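Local coordinates for 457aa long hypothetical protein (Pyrococcus horikoshii, PDB 2CSU) that is of unknown function but combines a Rossmann-type CoA-binding domain with two further domains of the flavodoxin-like alpha/beta kind, assembled as a homodimer, at residues T275-L280 against Y431-D436; V345-S350 against Y357-L362; Y4-K9 against M194-D199. All blocks are in the same frame, centred on the assembly; numbering follows the deposited sequence.

Contact 1: T275-L280 against Y431-D436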
ATOM      1  N   THR A 275     -10.296   5.436  -4.348  1.00 29.95           N
ATOM      2  CA  THR A 275      -9.738   4.185  -3.836  1.00 29.19           C
ATOM      3  C   THR A 275      -9.764   4.188  -2.308  1.00 28.18           C
ATOM      4  O   THR A 275      -9.963   5.230  -1.670  1.00 28.69           O
ATOM      5  CB  THR A 275      -8.265   3.938  -4.256  1.00 29.26           C
ATOM      6  OG1 THR A 275      -7.407   4.812  -3.518  1.00 30.09           O
ATOM      7  CG2 THR A 275      -8.069   4.155  -5.762  1.00 30.04           C
ATOM      8  N   ILE A 276      -9.566   3.010  -1.732  1.00 27.25           N
ATOM      9  CA  ILE A 276      -9.532   2.848  -0.295  1.00 25.41           C
ATOM     10  C   ILE A 276      -8.439   3.764   0.243  1.00 24.76           C
ATOM     11  O   ILE A 276      -8.700   4.638   1.076  1.00 25.20           O
ATOM     12  CB  ILE A 276      -9.231   1.366   0.057  1.00 26.02           C
ATOM     13  CG1 ILE A 276     -10.443   0.507  -0.310  1.00 26.36           C
ATOM     14  CG2 ILE A 276      -8.919   1.206   1.551  1.00 25.82           C
ATOM     15  CD1 ILE A 276     -10.135  -1.006  -0.396  1.00 27.73           C
ATOM     16  N   ASP A 277      -7.227   3.587  -0.275  1.00 24.18           N
ATOM     17  CA  ASP A 277      -6.085   4.376   0.150  1.00 25.54           C
ATOM     18  C   ASP A 277      -6.284   5.878   0.075  1.00 26.04           C
ATOM     19  O   ASP A 277      -5.829   6.600   0.960  1.00 26.32           O
ATOM     20  CB  ASP A 277      -4.826   3.950  -0.619  1.00 25.43           C
ATOM     21  CG  ASP A 277      -4.057   2.851   0.110  1.00 26.64           C
ATOM     22  OD1 ASP A 277      -3.577   3.128   1.223  1.00 28.58           O
ATOM     23  OD2 ASP A 277      -3.936   1.721  -0.406  1.00 24.52           O
ATOM     24  N   GLU A 278      -6.978   6.356  -0.955  1.00 25.91           N
ATOM     25  CA  GLU A 278      -7.229   7.783  -1.068  1.00 26.66           C
ATOM     26  C   GLU A 278      -8.167   8.223   0.037  1.00 25.72           C
ATOM     27  O   GLU A 278      -7.953   9.260   0.660  1.00 25.87           O
ATOM     28  CB  GLU A 278      -7.858   8.134  -2.423  1.00 27.78           C
ATOM     29  CG  GLU A 278      -6.961   7.881  -3.628  1.00 30.30           C
ATOM     30  CD  GLU A 278      -7.571   8.414  -4.926  1.00 31.91           C
ATOM     31  OE1 GLU A 278      -8.699   8.967  -4.887  1.00 32.01           O
ATOM     32  OE2 GLU A 278      -6.918   8.278  -5.984  1.00 33.81           O
HETATM   33  N   MSE A 279      -9.223   7.443   0.253  1.00 25.05           N
HETATM   34  CA  MSE A 279     -10.218   7.737   1.285  1.00 23.46           C
HETATM   35  C   MSE A 279      -9.517   7.881   2.643  1.00 22.79           C
HETATM   36  O   MSE A 279      -9.733   8.848   3.369  1.00 22.71           O
HETATM   37  CB  MSE A 279     -11.271   6.599   1.358  1.00 23.66           C
HETATM   38  CG  MSE A 279     -12.409   6.805   2.406  1.00 25.28           C
HETATM   39 SE   MSE A 279     -13.456   5.346   2.793  1.00 26.92          SE
HETATM   40  CE  MSE A 279     -12.219   4.296   3.585  1.00 28.44           C
ATOM     41  N   LEU A 280      -8.685   6.902   2.974  1.00 22.05           N
ATOM     42  CA  LEU A 280      -7.954   6.898   4.234  1.00 21.72           C
ATOM     43  C   LEU A 280      -6.899   7.987   4.297  1.00 22.01           C
ATOM     44  O   LEU A 280      -6.741   8.639   5.326  1.00 22.71           O
ATOM     45  CB  LEU A 280      -7.270   5.550   4.436  1.00 21.20           C
ATOM     46  CG  LEU A 280      -8.177   4.327   4.601  1.00 20.27           C
ATOM     47  CD1 LEU A 280      -7.345   3.070   4.495  1.00 20.29           C
ATOM     48  CD2 LEU A 280      -8.899   4.392   5.936  1.00 18.66           C
ATOM     49  N   TYR A 431       2.881   9.190   5.200  1.00 21.66           N
ATOM     50  CA  TYR A 431       2.541   8.316   4.093  1.00 20.98           C
ATOM     51  C   TYR A 431       3.746   7.608   3.530  1.00 21.87           C
ATOM     52  O   TYR A 431       4.872   7.989   3.801  1.00 22.44           O
ATOM     53  CB  TYR A 431       1.826   9.138   3.013  1.00 19.62           C
ATOM     54  CG  TYR A 431       0.622   9.868   3.572  1.00 19.23           C
ATOM     55  CD1 TYR A 431       0.767  11.071   4.275  1.00 17.82           C
ATOM     56  CD2 TYR A 431      -0.654   9.327   3.451  1.00 17.81           C
ATOM     57  CE1 TYR A 431      -0.339  11.714   4.841  1.00 17.81           C
ATOM     58  CE2 TYR A 431      -1.757   9.954   4.015  1.00 17.62           C
ATOM     59  CZ  TYR A 431      -1.600  11.143   4.705  1.00 17.27           C
ATOM     60  OH  TYR A 431      -2.709  11.755   5.249  1.00 18.06           O
ATOM     61  N   GLU A 432       3.500   6.578   2.732  1.00 23.24           N
ATOM     62  CA  GLU A 432       4.575   5.798   2.145  1.00 23.86           C
ATOM     63  C   GLU A 432       4.521   5.888   0.624  1.00 23.00           C
ATOM     64  O   GLU A 432       5.377   5.334  -0.065  1.00 23.78           O
ATOM     65  CB  GLU A 432       4.463   4.327   2.618  1.00 25.72           C
ATOM     66  CG  GLU A 432       5.481   3.359   2.017  1.00 30.44           C
ATOM     67  CD  GLU A 432       5.792   2.161   2.928  1.00 32.42           C
ATOM     68  OE1 GLU A 432       6.280   1.123   2.418  1.00 32.78           O
ATOM     69  OE2 GLU A 432       5.563   2.263   4.158  1.00 34.58           O
ATOM     70  N   ARG A 433       3.528   6.611   0.115  1.00 23.36           N
ATOM     71  CA  ARG A 433       3.337   6.771  -1.329  1.00 24.60           C
ATOM     72  C   ARG A 433       3.222   8.224  -1.782  1.00 23.88           C
ATOM     73  O   ARG A 433       2.586   9.036  -1.130  1.00 23.22           O
ATOM     74  CB  ARG A 433       2.057   6.070  -1.789  1.00 25.12           C
ATOM     75  CG  ARG A 433       1.939   4.599  -1.439  1.00 28.89           C
ATOM     76  CD  ARG A 433       0.695   4.025  -2.085  1.00 31.37           C
ATOM     77  NE  ARG A 433       0.587   2.593  -1.867  1.00 35.39           N
ATOM     78  CZ  ARG A 433       0.026   2.034  -0.800  1.00 36.81           C
ATOM     79  NH1 ARG A 433      -0.492   2.802   0.154  1.00 37.49           N
ATOM     80  NH2 ARG A 433      -0.013   0.706  -0.687  1.00 35.70           N
ATOM     81  N   PRO A 434       3.832   8.562  -2.919  1.00 23.74           N
ATOM     82  CA  PRO A 434       3.733   9.939  -3.400  1.00 24.72           C
ATOM     83  C   PRO A 434       2.267  10.308  -3.633  1.00 25.06           C
ATOM     84  O   PRO A 434       1.844  11.411  -3.303  1.00 24.83           O
ATOM     85  CB  PRO A 434       4.540   9.903  -4.694  1.00 24.27           C
ATOM     86  CG  PRO A 434       5.625   8.941  -4.359  1.00 23.99           C
ATOM     87  CD  PRO A 434       4.861   7.821  -3.670  1.00 24.91           C
ATOM     88  N   GLU A 435       1.487   9.374  -4.179  1.00 25.07           N
ATOM     89  CA  GLU A 435       0.074   9.657  -4.442  1.00 25.59           C
ATOM     90  C   GLU A 435      -0.742   9.838  -3.169  1.00 25.25           C
ATOM     91  O   GLU A 435      -1.687  10.626  -3.135  1.00 26.07           O
ATOM     92  CB  GLU A 435      -0.558   8.556  -5.308  1.00 26.50           C
ATOM     93  CG  GLU A 435      -0.388   7.138  -4.786  1.00 26.64           C
ATOM     94  CD  GLU A 435       0.926   6.528  -5.202  1.00 27.91           C
ATOM     95  OE1 GLU A 435       1.941   7.274  -5.249  1.00 27.92           O
ATOM     96  OE2 GLU A 435       0.947   5.302  -5.473  1.00 28.00           O
ATOM     97  N   ASP A 436      -0.369   9.119  -2.119  1.00 24.95           N
ATOM     98  CA  ASP A 436      -1.082   9.205  -0.845  1.00 24.73           C
ATOM     99  C   ASP A 436      -0.892  10.555  -0.158  1.00 24.32           C
ATOM    100  O   ASP A 436      -1.858  11.165   0.305  1.00 24.96           O
ATOM    101  CB  ASP A 436      -0.615   8.078   0.083  1.00 27.14           C
ATOM    102  CG  ASP A 436      -1.198   6.716  -0.303  1.00 27.80           C
ATOM    103  OD1 ASP A 436      -0.958   5.732   0.430  1.00 27.32           O
ATOM    104  OD2 ASP A 436      -1.897   6.630  -1.330  1.00 28.40           O
TER

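Contact 2: V345-S350 against Y357-L362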
ATOM      1  N   VAL A 345      12.955  21.651  -2.254  1.00 38.91           N
ATOM      2  CA  VAL A 345      14.266  21.671  -1.606  1.00 37.40           C
ATOM      3  C   VAL A 345      14.865  20.266  -1.467  1.00 36.41           C
ATOM      4  O   VAL A 345      14.405  19.438  -0.691  1.00 36.48           O
ATOM      5  CB  VAL A 345      14.123  22.314  -0.227  1.00 37.05           C
ATOM      6  CG1 VAL A 345      15.450  22.230   0.523  1.00 36.51           C
ATOM      7  CG2 VAL A 345      13.726  23.772  -0.372  1.00 36.72           C
ATOM      8  N   ASP A 346      15.894  19.983  -2.281  1.00 36.18           N
ATOM      9  CA  ASP A 346      16.451  18.643  -2.228  1.00 35.75           C
ATOM     10  C   ASP A 346      17.772  18.587  -1.467  1.00 36.74           C
ATOM     11  O   ASP A 346      18.852  18.663  -2.039  1.00 37.24           O
ATOM     12  CB  ASP A 346      16.640  18.117  -3.651  1.00 35.18           C
ATOM     13  CG  ASP A 346      17.133  16.679  -3.573  1.00 35.10           C
ATOM     14  OD1 ASP A 346      17.422  16.110  -4.627  1.00 34.46           O
ATOM     15  OD2 ASP A 346      17.259  16.161  -2.466  1.00 35.07           O
HETATM   16  N   MSE A 347      17.660  18.502  -0.125  1.00 37.56           N
HETATM   17  CA  MSE A 347      18.836  18.119   0.639  1.00 38.55           C
HETATM   18  C   MSE A 347      19.360  16.794   0.094  1.00 39.33           C
HETATM   19  O   MSE A 347      18.616  15.961  -0.403  1.00 40.35           O
HETATM   20  CB  MSE A 347      18.437  17.935   2.105  1.00 37.86           C
HETATM   21  CG  MSE A 347      17.331  18.889   2.544  1.00 38.50           C
HETATM   22 SE   MSE A 347      16.865  18.647   4.261  1.00 38.10          SE
HETATM   23  CE  MSE A 347      15.097  18.440   4.012  1.00 40.39           C
ATOM     24  N   ILE A 348      20.687  16.631   0.147  1.00 40.06           N
ATOM     25  CA  ILE A 348      21.258  15.414  -0.403  1.00 40.70           C
ATOM     26  C   ILE A 348      20.979  14.208   0.500  1.00 40.77           C
ATOM     27  O   ILE A 348      20.409  14.319   1.579  1.00 41.08           O
ATOM     28  CB  ILE A 348      22.763  15.634  -0.577  1.00 40.65           C
ATOM     29  CG1 ILE A 348      23.026  16.941  -1.335  1.00 40.62           C
ATOM     30  CG2 ILE A 348      23.369  14.485  -1.401  1.00 40.70           C
ATOM     31  CD1 ILE A 348      22.069  17.133  -2.511  1.00 40.72           C
ATOM     32  N   ALA A 349      21.389  13.062  -0.037  1.00 40.37           N
ATOM     33  CA  ALA A 349      21.217  11.785   0.640  1.00 40.41           C
ATOM     34  C   ALA A 349      21.940  11.767   1.987  1.00 40.90           C
ATOM     35  O   ALA A 349      21.713  10.886   2.818  1.00 41.65           O
ATOM     36  CB  ALA A 349      21.734  10.664  -0.244  1.00 39.85           C
ATOM     37  N   SER A 350      22.808  12.747   2.199  1.00 40.46           N
ATOM     38  CA  SER A 350      23.561  12.853   3.436  1.00 40.26           C
ATOM     39  C   SER A 350      22.805  13.640   4.495  1.00 39.99           C
ATOM     40  O   SER A 350      23.269  13.776   5.623  1.00 40.21           O
ATOM     41  CB  SER A 350      24.901  13.536   3.169  1.00 40.67           C
ATOM     42  OG  SER A 350      24.708  14.765   2.489  1.00 41.04           O
ATOM     43  N   TYR A 357      15.716  19.472  10.502  1.00 34.93           N
ATOM     44  CA  TYR A 357      15.221  20.495  11.421  1.00 35.83           C
ATOM     45  C   TYR A 357      15.336  21.894  10.812  1.00 35.95           C
ATOM     46  O   TYR A 357      14.372  22.639  10.714  1.00 36.31           O
ATOM     47  CB  TYR A 357      16.045  20.417  12.712  1.00 37.78           C
ATOM     48  CG  TYR A 357      16.012  21.718  13.441  1.00 39.77           C
ATOM     49  CD1 TYR A 357      14.831  22.152  14.039  1.00 41.00           C
ATOM     50  CD2 TYR A 357      17.171  22.487  13.571  1.00 40.49           C
ATOM     51  CE1 TYR A 357      14.809  23.335  14.764  1.00 41.54           C
ATOM     52  CE2 TYR A 357      17.147  23.675  14.289  1.00 41.40           C
ATOM     53  CZ  TYR A 357      15.970  24.102  14.878  1.00 41.89           C
ATOM     54  OH  TYR A 357      15.926  25.305  15.555  1.00 43.04           O
ATOM     55  N   ARG A 358      16.543  22.270  10.409  1.00 35.77           N
ATOM     56  CA  ARG A 358      16.767  23.602   9.870  1.00 35.79           C
ATOM     57  C   ARG A 358      15.933  23.918   8.634  1.00 34.82           C
ATOM     58  O   ARG A 358      15.295  24.967   8.563  1.00 35.33           O
ATOM     59  CB  ARG A 358      18.252  23.801   9.547  1.00 36.57           C
ATOM     60  CG  ARG A 358      19.132  23.971  10.777  1.00 38.05           C
ATOM     61  CD  ARG A 358      20.592  24.155  10.382  1.00 37.73           C
ATOM     62  NE  ARG A 358      20.942  25.556  10.143  1.00 37.96           N
ATOM     63  CZ  ARG A 358      22.178  25.968   9.871  1.00 38.25           C
ATOM     64  NH1 ARG A 358      23.165  25.082   9.800  1.00 37.30           N
ATOM     65  NH2 ARG A 358      22.437  27.260   9.688  1.00 37.93           N
ATOM     66  N   THR A 359      15.946  23.015   7.661  1.00 33.92           N
ATOM     67  CA  THR A 359      15.190  23.232   6.429  1.00 33.29           C
ATOM     68  C   THR A 359      13.677  23.367   6.669  1.00 33.07           C
ATOM     69  O   THR A 359      13.023  24.226   6.074  1.00 32.79           O
ATOM     70  CB  THR A 359      15.438  22.086   5.425  1.00 32.86           C
ATOM     71  OG1 THR A 359      16.837  22.020   5.111  1.00 31.78           O
ATOM     72  CG2 THR A 359      14.657  22.329   4.149  1.00 32.36           C
ATOM     73  N   ALA A 360      13.129  22.527   7.540  1.00 33.10           N
ATOM     74  CA  ALA A 360      11.697  22.562   7.838  1.00 33.94           C
ATOM     75  C   ALA A 360      11.323  23.893   8.485  1.00 34.43           C
ATOM     76  O   ALA A 360      10.308  24.506   8.130  1.00 33.70           O
ATOM     77  CB  ALA A 360      11.324  21.397   8.755  1.00 33.52           C
ATOM     78  N   LYS A 361      12.153  24.330   9.430  1.00 35.55           N
ATOM     79  CA  LYS A 361      11.960  25.593  10.136  1.00 37.17           C
ATOM     80  C   LYS A 361      11.958  26.726   9.114  1.00 36.90           C
ATOM     81  O   LYS A 361      11.037  27.549   9.070  1.00 36.96           O
ATOM     82  CB  LYS A 361      13.097  25.789  11.152  1.00 38.71           C
ATOM     83  CG  LYS A 361      13.038  27.083  11.962  1.00 41.86           C
ATOM     84  CD  LYS A 361      13.994  27.026  13.170  1.00 42.94           C
ATOM     85  CE  LYS A 361      14.532  28.409  13.539  1.00 45.07           C
ATOM     86  NZ  LYS A 361      15.480  28.378  14.699  1.00 46.19           N
ATOM     87  N   LEU A 362      12.992  26.749   8.283  1.00 37.43           N
ATOM     88  CA  LEU A 362      13.130  27.758   7.247  1.00 37.97           C
ATOM     89  C   LEU A 362      11.954  27.768   6.279  1.00 38.50           C
ATOM     90  O   LEU A 362      11.462  28.836   5.913  1.00 38.86           O
ATOM     91  CB  LEU A 362      14.429  27.535   6.462  1.00 38.16           C
ATOM     92  CG  LEU A 362      15.721  28.060   7.087  1.00 38.17           C
ATOM     93  CD1 LEU A 362      16.931  27.428   6.421  1.00 36.66           C
ATOM     94  CD2 LEU A 362      15.743  29.577   6.944  1.00 37.22           C
TER

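Contact 3: Y4-K9 against M194-D199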
ATOM      1  N   TYR A   4     -25.577   7.085  23.097  1.00 38.34           N
ATOM      2  CA  TYR A   4     -25.624   5.832  23.839  1.00 36.40           C
ATOM      3  C   TYR A   4     -25.110   4.661  22.997  1.00 34.36           C
ATOM      4  O   TYR A   4     -24.964   3.541  23.466  1.00 33.48           O
ATOM      5  CB  TYR A   4     -27.073   5.576  24.256  1.00 37.41           C
ATOM      6  CG  TYR A   4     -27.973   5.751  23.084  1.00 38.02           C
ATOM      7  CD1 TYR A   4     -28.042   4.760  22.109  1.00 38.17           C
ATOM      8  CD2 TYR A   4     -28.754   6.900  22.957  1.00 38.72           C
ATOM      9  CE1 TYR A   4     -28.892   4.910  21.022  1.00 39.01           C
ATOM     10  CE2 TYR A   4     -29.596   7.055  21.866  1.00 39.56           C
ATOM     11  CZ  TYR A   4     -29.663   6.068  20.899  1.00 39.10           C
ATOM     12  OH  TYR A   4     -30.502   6.212  19.813  1.00 38.61           O
ATOM     13  N   PHE A   5     -24.861   4.955  21.707  1.00 32.53           N
ATOM     14  CA  PHE A   5     -24.338   3.923  20.821  1.00 30.48           C
ATOM     15  C   PHE A   5     -22.835   3.719  21.026  1.00 29.58           C
ATOM     16  O   PHE A   5     -22.324   2.607  21.005  1.00 29.48           O
ATOM     17  CB  PHE A   5     -24.614   4.348  19.380  1.00 29.63           C
ATOM     18  CG  PHE A   5     -25.884   3.712  18.897  1.00 29.07           C
ATOM     19  CD1 PHE A   5     -26.013   2.329  18.925  1.00 29.56           C
ATOM     20  CD2 PHE A   5     -26.915   4.502  18.416  1.00 28.16           C
ATOM     21  CE1 PHE A   5     -27.182   1.737  18.471  1.00 28.91           C
ATOM     22  CE2 PHE A   5     -28.087   3.900  17.964  1.00 28.98           C
ATOM     23  CZ  PHE A   5     -28.225   2.518  17.989  1.00 29.99           C
ATOM     24  N   PHE A   6     -22.164   4.878  21.167  1.00 28.70           N
ATOM     25  CA  PHE A   6     -20.706   4.863  21.251  1.00 28.78           C
ATOM     26  C   PHE A   6     -20.206   5.088  22.681  1.00 28.81           C
ATOM     27  O   PHE A   6     -19.038   4.900  22.994  1.00 28.47           O
ATOM     28  CB  PHE A   6     -20.171   5.959  20.329  1.00 27.43           C
ATOM     29  CG  PHE A   6     -20.734   5.776  18.951  1.00 27.71           C
ATOM     30  CD1 PHE A   6     -20.201   4.801  18.118  1.00 26.63           C
ATOM     31  CD2 PHE A   6     -21.786   6.566  18.521  1.00 26.61           C
ATOM     32  CE1 PHE A   6     -20.731   4.614  16.849  1.00 25.68           C
ATOM     33  CE2 PHE A   6     -22.313   6.371  17.247  1.00 26.44           C
ATOM     34  CZ  PHE A   6     -21.790   5.394  16.408  1.00 25.68           C
ATOM     35  N   ASN A   7     -21.071   5.462  23.613  1.00 29.71           N
ATOM     36  CA  ASN A   7     -20.677   5.646  25.003  1.00 30.47           C
ATOM     37  C   ASN A   7     -21.777   5.078  25.905  1.00 30.24           C
ATOM     38  O   ASN A   7     -22.335   5.778  26.753  1.00 30.63           O
ATOM     39  CB  ASN A   7     -20.436   7.139  25.275  1.00 29.86           C
ATOM     40  CG  ASN A   7     -19.097   7.620  24.707  1.00 31.89           C
ATOM     41  OD1 ASN A   7     -18.042   7.090  25.066  1.00 33.41           O
ATOM     42  ND2 ASN A   7     -19.134   8.619  23.816  1.00 31.23           N
ATOM     43  N   PRO A   8     -22.103   3.784  25.724  1.00 30.32           N
ATOM     44  CA  PRO A   8     -23.143   3.116  26.516  1.00 30.18           C
ATOM     45  C   PRO A   8     -22.736   2.845  27.965  1.00 31.27           C
ATOM     46  O   PRO A   8     -21.567   2.582  28.254  1.00 30.78           O
ATOM     47  CB  PRO A   8     -23.396   1.830  25.736  1.00 28.64           C
ATOM     48  CG  PRO A   8     -22.032   1.514  25.181  1.00 28.74           C
ATOM     49  CD  PRO A   8     -21.522   2.862  24.727  1.00 29.58           C
ATOM     50  N   LYS A   9     -23.715   2.918  28.862  1.00 32.44           N
ATOM     51  CA  LYS A   9     -23.501   2.692  30.283  1.00 34.33           C
ATOM     52  C   LYS A   9     -23.847   1.263  30.673  1.00 33.49           C
ATOM     53  O   LYS A   9     -23.430   0.780  31.729  1.00 35.13           O
ATOM     54  CB  LYS A   9     -24.339   3.678  31.106  1.00 36.15           C
ATOM     55  CG  LYS A   9     -24.314   5.099  30.555  1.00 38.93           C
ATOM     56  CD  LYS A   9     -24.620   6.138  31.642  1.00 41.49           C
ATOM     57  CE  LYS A   9     -26.067   6.593  31.605  1.00 42.97           C
ATOM     58  NZ  LYS A   9     -26.510   7.074  32.949  1.00 44.83           N
HETATM   59  N   MSE A 194     -23.920  11.457  10.406  1.00 31.65           N
HETATM   60  CA  MSE A 194     -23.142  12.652  10.122  1.00 32.37           C
HETATM   61  C   MSE A 194     -23.601  13.788  11.022  1.00 32.04           C
HETATM   62  O   MSE A 194     -22.796  14.635  11.407  1.00 32.55           O
HETATM   63  CB  MSE A 194     -23.280  13.077   8.651  1.00 33.61           C
HETATM   64  CG  MSE A 194     -22.417  12.275   7.685  1.00 37.59           C
HETATM   65 SE   MSE A 194     -22.717  12.626   5.904  1.00 41.71          SE
HETATM   66  CE  MSE A 194     -24.288  12.478   5.903  1.00 39.97           C
ATOM     67  N   GLU A 195     -24.891  13.825  11.354  1.00 31.62           N
ATOM     68  CA  GLU A 195     -25.374  14.887  12.228  1.00 32.11           C
ATOM     69  C   GLU A 195     -24.741  14.719  13.606  1.00 31.41           C
ATOM     70  O   GLU A 195     -24.253  15.674  14.199  1.00 30.36           O
ATOM     71  CB  GLU A 195     -26.906  14.859  12.344  1.00 33.54           C
ATOM     72  CG  GLU A 195     -27.637  15.460  11.133  1.00 37.19           C
ATOM     73  CD  GLU A 195     -29.158  15.354  11.229  1.00 38.96           C
ATOM     74  OE1 GLU A 195     -29.673  14.248  11.514  1.00 40.27           O
ATOM     75  OE2 GLU A 195     -29.839  16.379  11.011  1.00 40.36           O
ATOM     76  N   TYR A 196     -24.740  13.498  14.120  1.00 30.40           N
ATOM     77  CA  TYR A 196     -24.149  13.261  15.431  1.00 29.92           C
ATOM     78  C   TYR A 196     -22.628  13.517  15.459  1.00 28.65           C
ATOM     79  O   TYR A 196     -22.117  14.182  16.364  1.00 27.50           O
ATOM     80  CB  TYR A 196     -24.445  11.831  15.863  1.00 30.12           C
ATOM     81  CG  TYR A 196     -23.528  11.310  16.938  1.00 31.66           C
ATOM     82  CD1 TYR A 196     -23.681  11.701  18.272  1.00 30.93           C
ATOM     83  CD2 TYR A 196     -22.506  10.416  16.622  1.00 31.66           C
ATOM     84  CE1 TYR A 196     -22.840  11.206  19.264  1.00 32.16           C
ATOM     85  CE2 TYR A 196     -21.657   9.920  17.606  1.00 32.11           C
ATOM     86  CZ  TYR A 196     -21.830  10.319  18.921  1.00 32.40           C
ATOM     87  OH  TYR A 196     -20.982   9.837  19.888  1.00 33.93           O
ATOM     88  N   LEU A 197     -21.920  12.984  14.464  1.00 28.32           N
ATOM     89  CA  LEU A 197     -20.472  13.119  14.371  1.00 28.20           C
ATOM     90  C   LEU A 197     -20.009  14.548  14.140  1.00 29.73           C
ATOM     91  O   LEU A 197     -18.858  14.889  14.408  1.00 29.23           O
ATOM     92  CB  LEU A 197     -19.941  12.212  13.254  1.00 27.01           C
ATOM     93  CG  LEU A 197     -19.996  10.704  13.508  1.00 26.49           C
ATOM     94  CD1 LEU A 197     -19.716   9.944  12.221  1.00 26.01           C
ATOM     95  CD2 LEU A 197     -18.968  10.336  14.577  1.00 25.27           C
ATOM     96  N   ALA A 198     -20.903  15.389  13.636  1.00 31.25           N
ATOM     97  CA  ALA A 198     -20.554  16.776  13.387  1.00 32.76           C
ATOM     98  C   ALA A 198     -20.105  17.499  14.661  1.00 34.14           C
ATOM     99  O   ALA A 198     -19.317  18.441  14.584  1.00 33.70           O
ATOM    100  CB  ALA A 198     -21.744  17.514  12.770  1.00 32.72           C
ATOM    101  N   ASP A 199     -20.582  17.054  15.823  1.00 35.98           N
ATOM    102  CA  ASP A 199     -20.240  17.732  17.074  1.00 38.06           C
ATOM    103  C   ASP A 199     -19.300  17.068  18.074  1.00 39.31           C
ATOM    104  O   ASP A 199     -18.876  17.709  19.040  1.00 40.02           O
ATOM    105  CB  ASP A 199     -21.526  18.140  17.804  1.00 38.60           C
ATOM    106  CG  ASP A 199     -22.310  19.180  17.038  1.00 38.88           C
ATOM    107  OD1 ASP A 199     -21.674  20.115  16.503  1.00 38.09           O
ATOM    108  OD2 ASP A 199     -23.550  19.060  16.966  1.00 40.17           O
TER

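Contact 1: T275-L280 against Y431-D436
Asp277 and Arg433 meet at about a right angle, the carboxylate plane turned 57° from that of the guanidinium. Asp277 OD1 forms a salt bridge to Arg433 NH1 at 3.3 Å, while Asp277 OD2 lies over one face of the guanidinium, 4.0 Å from Arg433 CZ. Asp436 takes the same NH1 differently: its OD1 accepts at 3.0 Å with an N-H...O angle of 158°, from within the guanidinium plane and on the syn side of the carboxylate. Arg433 is thus held at an edge by one acid and faced by another, its chain extended from CG to NE. The price is a like-charge approach of 3.8 Å between Asp277 OD1 and Asp436 OD1, which NH1 and Lys168, salt-bridged to Asp277 OD1, would be expected to offset.

This salt-bridge network joins the N-terminal turns of two helices, 276-283 and 434-450, from the flavodoxin-like and ligase-CoA family regions. It also continues across the dimer interface: Asp277 OD2 pairs with Arg433 of the second subunit, and Arg433 NE pairs with Asp277 of that subunit.

Away from these three charged groups, of which the two aspartates are buried, the fit is looser. The side chains of Glu278 and Glu435, both partly exposed, make no contact with the opposite segment, and Glu435 packs on Thr275 of the second subunit instead. Thr275 is the N-cap of its helix, where its OG1 accepts from Glu278 N at 3.0 Å. Tyr431 bounds the other flank, its OH hydrogen-bonded to Ser281 O.

Contact 2: V345-S350 against Y357-L362
Thr359 OG1 lies 3.5 Å from SE of Met347, modelled as selenomethionine, and is hydrogen-bonded to the carbonyl oxygen of Asp355, one helical turn earlier. That bond satisfies the hydroxyl inside its own helix, so what Thr359 offers across the contact is mainly bulk. Its OG1 stands beside the backbone N, and its methyl CG2 is anti to that N; across the contact OG1 meets Met347 alone, whereas CG2 touches both Val345 and Met347.

Val345 and Thr359 meet tip to tip, with CG1 of Val345 3.7 Å from CG2 of Thr359. Met347 also comes in end-on, and its chain bends at the last torsion (chi3 -127°), bringing CE round to 3.9 Å from Thr359 CG2 as well as from Thr359 CB. The threonine is therefore touched by the selenium on its hydroxyl side and by two methyl groups on its methyl side. All three side chains are buried, and Met299 of the neighbouring strand 295-300 touches both Met347 and Thr359, while Phe334 of helix 325-334 also covers Thr359.

Strand 344-346 leads through a short loop into helix 353-365 and on to strand 371-377. Both strands run parallel to 295-300, which lies between them, and the arrangement is the packing of the strand end and the loop after it on the helix of a beta-alpha-beta crossover in an alpha/beta domain.

Contact 3: Y4-K9 against M194-D199
Two different first torsions bring Phe6 and Tyr196 side by side: in Tyr196 CG is anti to the backbone N (chi1 160°), which places the ring against the loop, whereas in Phe6 CG stands beside the backbone N and anti to the carbonyl carbon (chi1 -54°). The side chains run past each other in opposite directions. Their ring planes are only 14° apart, yet the centroids are 5.4 Å apart, which shows that the rings are slid along one another and barely overlap; this is a grazing parallel pair rather than a full stack.

The touching atoms are few. Tyr196 CE2 comes within 3.5 Å of Phe6 CD2 and 3.6 Å of Phe6 CE2, approaching obliquely. Further along the same side, Tyr196 OH lies 3.6 Å from Phe6 CD2 and 4.0 Å from Phe6 CB, so the phenol extends past the phenylalanine ring toward its root. The hydroxyl is hydrogen-bonded to Asp3, the residue before Tyr4, which fixes the polar end of a ring whose flank is apolar. Asp3 OD1 also accepts a weak bond from Asn7 ND2. Within the loop, Phe5 CB rests 3.6 Å above one face of the Phe6 ring, near its rim.

Phe6 is buried, and Tyr196 is partly exposed. The pair joins the loop that precedes strand 10-14 of the Rossmann-type sheet to helix 190-197 of the flavodoxin-like region. Lys178 of strand 175-181 touches both side chains, Ile180 of that strand packs on Phe6, and Asn134 of strand 131-134 binds the Phe6 carbonyl.

Contacts 1 and 2 are both buried, but their chemistry differs: contact 1 is a network of charges, contact 2 a mainly apolar packing around one threonine. Contact 3, partly buried, relies on two aromatic rings. Contact 2 stays within one alpha/beta unit, joining a strand end and its loop to the helix that follows. Contacts 1 and 3 bring together distant parts of the chain, 151 and 185 residues apart, and only contact 1 also involves the second subunit. Contacts 1 and 2 both draw on the ligase-CoA region, contacts 1 and 3 on the flavodoxin-like region, each through different helices. Contacts 2 and 3 lie on opposite sides of the chain's centre, with centres about 43 Å apart.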